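Local coordinates for purine catabolism protein pucG (Bacillus subtilis, PDB 3ISL), which catalyses the pyridoxal-phosphate-dependent transfer of an amino group from (S)-ureidoglycine to glyoxylate, giving oxalurate and glycine in purine breakdown, at residues 161-166 against 212-217. Sequence-based numbering, arbitrary orientation.
Sequences ACRTED and NERVAD
Arg214 reaches from the first turn of helix 213-220 to the C-terminal end of helix 156-164, where it meets Asp166 and Arg163. Asp166 OD1 lies at the edge of the Arg214 guanidinium, near its plane, and forms a salt bridge with Arg214 NH1 at 2.9 Å. The bond is weak, with an N-H...O angle of 125°, and the carboxylate is turned 37° from the guanidinium. Asp166 closes its helix in a Schellman motif, with positive phi. Its CG stands anti to the backbone N and carries the carboxylate to Arg214.

The CD of Arg163 lies over one face of the Arg214 guanidinium, 3.6 Å from Arg214 NE. The two guanidinium planes are 47° apart, and Arg163 NE comes within 3.4 Å of Arg214 NH2. Both are donors. Arg163 also meets Asn212 tip to tip, with Arg163 NH2 3.5 Å from Asn212 ND2, again donor beside donor. Asn212 is the N-cap of helix 213-220: Asn212 OD1 accepts from Val215 N at 3.1 Å.

Asp190 lies among these donors. It forms salt bridges with Arg163 NH2 and Arg214 NH2, and its OD1 also accepts from Asn212 ND2. Arg214 NH2 donates to Ala167 O as well. An alanine in place of Arg214 would probably leave Asp166 without its salt-bridge partner, and cost Asp190 and the Ala167 carbonyl one donor each.

The contact is a surface charge cluster of this class-V aminotransferase (PLP fold type I), away from the cofactor. It joins the helix leading into strand 168-172 to the helix following strand 206-211. The carboxylates of Asp190 and Asp166 probably offset the repulsion between the two arginines.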
ATOM      1  N   ALA A 161      32.410  -8.670   3.358  1.00 22.77           N
ATOM      2  CA  ALA A 161      33.140  -7.738   4.245  1.00 22.64           C
ATOM      3  C   ALA A 161      32.175  -7.273   5.366  1.00 22.08           C
ATOM      4  O   ALA A 161      32.620  -7.069   6.476  1.00 21.65           O
ATOM      5  CB  ALA A 161      33.697  -6.535   3.450  1.00 21.39           C
ATOM      6  N   CYS A 162      30.875  -7.124   5.066  1.00 21.19           N
ATOM      7  CA  CYS A 162      29.881  -6.573   6.047  1.00 23.06           C
ATOM      8  C   CYS A 162      29.769  -7.566   7.182  1.00 23.51           C
ATOM      9  O   CYS A 162      29.856  -7.182   8.345  1.00 25.26           O
ATOM     10  CB  CYS A 162      28.482  -6.321   5.428  1.00 21.02           C
ATOM     11  SG  CYS A 162      28.418  -4.878   4.333  1.00 23.84           S
ATOM     12  N   ARG A 163      29.685  -8.852   6.842  1.00 24.11           N
ATOM     13  CA  ARG A 163      29.615  -9.927   7.835  1.00 25.66           C
ATOM     14  C   ARG A 163      30.863  -9.960   8.784  1.00 27.53           C
ATOM     15  O   ARG A 163      30.739 -10.033  10.001  1.00 27.44           O
ATOM     16  CB  ARG A 163      29.424 -11.293   7.103  1.00 24.71           C
ATOM     17  CG  ARG A 163      29.008 -12.486   8.013  1.00 25.86           C
ATOM     18  CD  ARG A 163      27.620 -12.259   8.713  1.00 25.34           C
ATOM     19  NE  ARG A 163      26.534 -11.895   7.771  1.00 27.62           N
ATOM     20  CZ  ARG A 163      25.661 -12.751   7.198  1.00 29.10           C
ATOM     21  NH1 ARG A 163      25.693 -14.062   7.438  1.00 30.01           N
ATOM     22  NH2 ARG A 163      24.730 -12.299   6.382  1.00 23.14           N
ATOM     23  N   THR A 164      32.057  -9.931   8.220  1.00 28.95           N
ATOM     24  CA  THR A 164      33.270  -9.891   9.049  1.00 30.55           C
ATOM     25  C   THR A 164      33.413  -8.619   9.891  1.00 29.84           C
ATOM     26  O   THR A 164      33.847  -8.696  11.025  1.00 30.78           O
ATOM     27  CB  THR A 164      34.599 -10.220   8.270  1.00 31.33           C
ATOM     28  OG1 THR A 164      35.139  -9.042   7.688  1.00 38.28           O
ATOM     29  CG2 THR A 164      34.406 -11.228   7.196  1.00 29.52           C
ATOM     30  N   GLU A 165      33.015  -7.467   9.355  1.00 28.83           N
ATOM     31  CA  GLU A 165      33.041  -6.212  10.100  1.00 28.88           C
ATOM     32  C   GLU A 165      31.799  -5.993  10.963  1.00 29.02           C
ATOM     33  O   GLU A 165      31.667  -4.937  11.602  1.00 28.34           O
ATOM     34  CB  GLU A 165      33.246  -5.002   9.177  1.00 27.67           C
ATOM     35  CG  GLU A 165      34.518  -5.086   8.323  1.00 32.25           C
ATOM     36  CD  GLU A 165      35.800  -4.974   9.154  1.00 32.95           C
ATOM     37  OE1 GLU A 165      35.867  -4.181  10.115  1.00 34.77           O
ATOM     38  OE2 GLU A 165      36.732  -5.708   8.847  1.00 35.19           O
ATOM     39  N   ASP A 166      30.883  -6.965  10.946  1.00 28.89           N
ATOM     40  CA  ASP A 166      29.682  -6.912  11.778  1.00 29.88           C
ATOM     41  C   ASP A 166      28.871  -5.662  11.451  1.00 29.54           C
ATOM     42  O   ASP A 166      28.347  -5.000  12.328  1.00 30.30           O
ATOM     43  CB  ASP A 166      30.048  -7.062  13.280  1.00 31.57           C
ATOM     44  CG  ASP A 166      28.824  -7.462  14.178  1.00 35.01           C
ATOM     45  OD1 ASP A 166      27.817  -8.074  13.692  1.00 32.76           O
ATOM     46  OD2 ASP A 166      28.923  -7.143  15.395  1.00 34.05           O
ATOM     47  N   ASN A 212      17.489 -11.715   8.087  1.00 28.07           N
ATOM     48  CA  ASN A 212      18.043 -12.797   8.941  1.00 28.41           C
ATOM     49  C   ASN A 212      17.960 -12.464  10.413  1.00 29.14           C
ATOM     50  O   ASN A 212      17.351 -11.460  10.795  1.00 29.60           O
ATOM     51  CB  ASN A 212      19.511 -13.171   8.530  1.00 27.48           C
ATOM     52  CG  ASN A 212      20.523 -11.990   8.651  1.00 26.52           C
ATOM     53  OD1 ASN A 212      20.241 -10.955   9.239  1.00 26.78           O
ATOM     54  ND2 ASN A 212      21.703 -12.176   8.092  1.00 25.18           N
ATOM     55  N   GLU A 213      18.556 -13.326  11.245  1.00 31.76           N
ATOM     56  CA  GLU A 213      18.539 -13.252  12.716  1.00 31.13           C
ATOM     57  C   GLU A 213      19.405 -12.073  13.206  1.00 30.87           C
ATOM     58  O   GLU A 213      19.047 -11.411  14.185  1.00 30.75           O
ATOM     59  CB  GLU A 213      18.970 -14.612  13.308  1.00 32.42           C
ATOM     60  CG  GLU A 213      19.703 -14.547  14.671  1.00 39.37           C
ATOM     61  CD  GLU A 213      19.977 -15.945  15.398  1.00 48.17           C
ATOM     62  OE1 GLU A 213      19.618 -16.061  16.600  1.00 47.03           O
ATOM     63  OE2 GLU A 213      20.553 -16.897  14.782  1.00 49.07           O
ATOM     64  N   ARG A 214      20.495 -11.761  12.485  1.00 30.59           N
ATOM     65  CA  ARG A 214      21.249 -10.503  12.755  1.00 30.22           C
ATOM     66  C   ARG A 214      20.329  -9.284  12.718  1.00 28.07           C
ATOM     67  O   ARG A 214      20.317  -8.488  13.658  1.00 26.34           O
ATOM     68  CB  ARG A 214      22.433 -10.295  11.794  1.00 29.22           C
ATOM     69  CG  ARG A 214      23.492 -11.402  11.860  1.00 31.06           C
ATOM     70  CD  ARG A 214      24.933 -10.829  11.830  1.00 34.97           C
ATOM     71  NE  ARG A 214      25.156 -10.278  10.533  1.00 34.33           N
ATOM     72  CZ  ARG A 214      25.782  -9.158  10.246  1.00 30.70           C
ATOM     73  NH1 ARG A 214      26.381  -8.444  11.159  1.00 27.15           N
ATOM     74  NH2 ARG A 214      25.835  -8.796   8.973  1.00 32.35           N
ATOM     75  N   VAL A 215      19.556  -9.155  11.634  1.00 26.70           N
ATOM     76  CA  VAL A 215      18.533  -8.076  11.513  1.00 24.93           C
ATOM     77  C   VAL A 215      17.420  -8.179  12.573  1.00 23.90           C
ATOM     78  O   VAL A 215      17.078  -7.175  13.210  1.00 22.20           O
ATOM     79  CB  VAL A 215      17.947  -7.922  10.106  1.00 25.64           C
ATOM     80  CG1 VAL A 215      16.952  -6.731  10.056  1.00 23.27           C
ATOM     81  CG2 VAL A 215      19.059  -7.641   9.132  1.00 24.71           C
ATOM     82  N   ALA A 216      16.934  -9.391  12.809  1.00 23.75           N
ATOM     83  CA  ALA A 216      15.795  -9.583  13.716  1.00 25.85           C
ATOM     84  C   ALA A 216      16.190  -9.238  15.170  1.00 25.85           C
ATOM     85  O   ALA A 216      15.444  -8.561  15.863  1.00 26.55           O
ATOM     86  CB  ALA A 216      15.175 -11.039  13.611  1.00 25.47           C
ATOM     87  N   ASP A 217      17.383  -9.643  15.610  1.00 27.52           N
ATOM     88  CA  ASP A 217      17.828  -9.259  16.978  1.00 27.47           C
ATOM     89  C   ASP A 217      17.937  -7.731  17.216  1.00 27.93           C
ATOM     90  O   ASP A 217      17.638  -7.263  18.316  1.00 27.60           O
ATOM     91  CB  ASP A 217      19.140  -9.963  17.342  1.00 27.99           C
ATOM     92  CG  ASP A 217      18.981 -11.472  17.379  1.00 28.42           C
ATOM     93  OD1 ASP A 217      19.983 -12.160  17.390  1.00 31.46           O
ATOM     94  OD2 ASP A 217      17.829 -11.964  17.324  1.00 33.10           O
TER